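Local coordinates for transcriptional regulator (Streptococcus dysgalactiae, PDB 6W1A), which binds DNA through a helix-turn-helix domain and serves as the receptor for SHP peptide pheromones, coupling pheromone sensing to transcription, at the interface of chains A and B. Coordinates in Å, arbitrary orientation; residue numbers count along the deposited sequence, not the author numbering. Chains: chain A/B, Transcriptional regulator.

The interface of chains A and B. Residues chain A 74, 142, 177, 179; chain B 58, 176.
B:Gln176 lies across the helix ends of the opposite subunit, with A:Tyr142 over its aliphatic stem and A:Thr179 beside its backbone carbonyl, and shows how one loop residue can join two subunits by both its main chain and its side chain. It hides 96 Å² of its surface here, far more than any partner in the patch. Its CG lies against one face of the A:Tyr142 ring, 3.9 Å from CZ and displaced toward the phenol rim. The two side chains run past each other in opposite directions, and the ring is turned 40° from the glutamine amide. With CG anti to the backbone N (chi1 -177°), A:Tyr142 reaches out from the start of helix 142-150 to lay that face on the glutamine, and its hydroxyl points to the in-plane edge of the A:Phe74 ring. That second ring, from helix 72-85, meets the first methylene of the same stem, CE1 to B:Gln176 CB at 3.8 Å, so each aromatic takes a different methylene, A:Phe74 the CB and A:Tyr142 the CG. A bend at chi2 (-91°) turns the glutamine amide away from A:Phe74 toward A:Thr179, whose methyl CG2 is 3.3 Å from OE1 in a van der Waals contact.

The polar link uses the main chain instead: A:Thr179 OG1 donates to B:Gln176 O at 3.1 Å, approaching in the carbonyl plane. The same hydroxyl also hydrogen-bonds A:Asn177 OD1, 2.9 Å from OG1 of A:Thr179; since it has one hydrogen, the two bonds are likely alternatives or shared. A:Asn177 OD1 also accepts a hydrogen bond from the backbone N of A:Thr179 at 3.1 Å, the donor tilted out of its carbonyl plane. The asparagine side chain thus acts like an N-cap at the start of helix 179-197 and probably positions the threonine from the second shell. At the margin, the methyl CG2 of B:Thr58 lies beside CB of A:Tyr142 as a loose neighbour.

Repeated by the two-fold axis, this patch probably helps hold the two subunits together in the DNA-binding dimer.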
ATOM      1  N   PHE A  74      -6.043 -10.589  10.380  1.00 82.51           N
ATOM      2  CA  PHE A  74      -6.853  -9.806   9.454  1.00 86.26           C
ATOM      3  C   PHE A  74      -8.291 -10.297   9.411  1.00 86.61           C
ATOM      4  O   PHE A  74      -9.197  -9.513   9.106  1.00 90.11           O
ATOM      5  CB  PHE A  74      -6.249  -9.807   8.052  1.00 96.54           C
ATOM      6  CG  PHE A  74      -6.671  -8.626   7.228  1.00105.62           C
ATOM      7  CD1 PHE A  74      -6.054  -7.394   7.393  1.00105.94           C
ATOM      8  CD2 PHE A  74      -7.711  -8.733   6.316  1.00110.22           C
ATOM      9  CE1 PHE A  74      -6.449  -6.298   6.648  1.00106.29           C
ATOM     10  CE2 PHE A  74      -8.111  -7.642   5.566  1.00110.31           C
ATOM     11  CZ  PHE A  74      -7.479  -6.422   5.734  1.00108.86           C
ATOM     12  N   TYR A 142       3.128  -5.169  10.929  1.00 58.01           N
ATOM     13  CA  TYR A 142       1.744  -4.720  10.805  1.00 57.60           C
ATOM     14  C   TYR A 142       0.950  -5.022  12.068  1.00 56.20           C
ATOM     15  O   TYR A 142       0.164  -4.187  12.533  1.00 55.37           O
ATOM     16  CB  TYR A 142       1.095  -5.384   9.591  1.00 59.69           C
ATOM     17  CG  TYR A 142      -0.319  -4.940   9.300  1.00 60.71           C
ATOM     18  CD1 TYR A 142      -0.565  -3.760   8.616  1.00 61.02           C
ATOM     19  CD2 TYR A 142      -1.404  -5.714   9.683  1.00 61.85           C
ATOM     20  CE1 TYR A 142      -1.857  -3.354   8.335  1.00 61.65           C
ATOM     21  CE2 TYR A 142      -2.699  -5.315   9.411  1.00 61.43           C
ATOM     22  CZ  TYR A 142      -2.922  -4.136   8.734  1.00 61.64           C
ATOM     23  OH  TYR A 142      -4.209  -3.730   8.455  1.00 61.93           O
ATOM     24  N   ASN A 177       5.755  -2.605  -1.035  1.00 85.51           N
ATOM     25  CA  ASN A 177       4.561  -2.534  -0.196  1.00 78.09           C
ATOM     26  C   ASN A 177       4.877  -1.559   0.932  1.00 72.07           C
ATOM     27  O   ASN A 177       5.515  -1.924   1.924  1.00 70.81           O
ATOM     28  CB  ASN A 177       4.183  -3.913   0.334  1.00 76.90           C
ATOM     29  CG  ASN A 177       2.905  -3.899   1.146  1.00 74.28           C
ATOM     30  OD1 ASN A 177       2.372  -2.842   1.475  1.00 73.79           O
ATOM     31  ND2 ASN A 177       2.400  -5.084   1.465  1.00 73.42           N
ATOM     32  N   THR A 179       2.744  -0.169   2.971  1.00 64.10           N
ATOM     33  CA  THR A 179       1.598  -0.061   3.867  1.00 62.93           C
ATOM     34  C   THR A 179       2.039   0.160   5.311  1.00 65.81           C
ATOM     35  O   THR A 179       1.443   0.969   6.034  1.00 66.35           O
ATOM     36  CB  THR A 179       0.745  -1.329   3.761  1.00 59.48           C
ATOM     37  OG1 THR A 179       0.096  -1.366   2.485  1.00 60.38           O
ATOM     38  CG2 THR A 179      -0.303  -1.389   4.875  1.00 56.62           C
TER
ATOM     39  N   THR B  58       3.059 -11.231   8.643  1.00 77.45           N
ATOM     40  CA  THR B  58       2.769 -11.309   7.216  1.00 78.05           C
ATOM     41  C   THR B  58       3.853 -12.091   6.479  1.00 77.83           C
ATOM     42  O   THR B  58       5.049 -11.901   6.715  1.00 79.39           O
ATOM     43  CB  THR B  58       2.652  -9.910   6.613  1.00 79.78           C
ATOM     44  OG1 THR B  58       3.946  -9.468   6.191  1.00 80.53           O
ATOM     45  CG2 THR B  58       2.135  -8.943   7.651  1.00 82.03           C
ATOM     46  N   GLN B 176      -5.542  -4.754   2.741  1.00101.33           N
ATOM     47  CA  GLN B 176      -4.293  -4.476   3.437  1.00 96.71           C
ATOM     48  C   GLN B 176      -3.232  -3.882   2.534  1.00 88.90           C
ATOM     49  O   GLN B 176      -2.401  -3.106   3.011  1.00 88.37           O
ATOM     50  CB  GLN B 176      -3.738  -5.743   4.097  1.00100.34           C
ATOM     51  CG  GLN B 176      -2.548  -5.497   5.054  1.00101.18           C
ATOM     52  CD  GLN B 176      -1.186  -5.594   4.362  1.00102.34           C
ATOM     53  OE1 GLN B 176      -0.558  -4.581   4.044  1.00101.58           O
ATOM     54  NE2 GLN B 176      -0.723  -6.819   4.140  1.00103.80           N
TER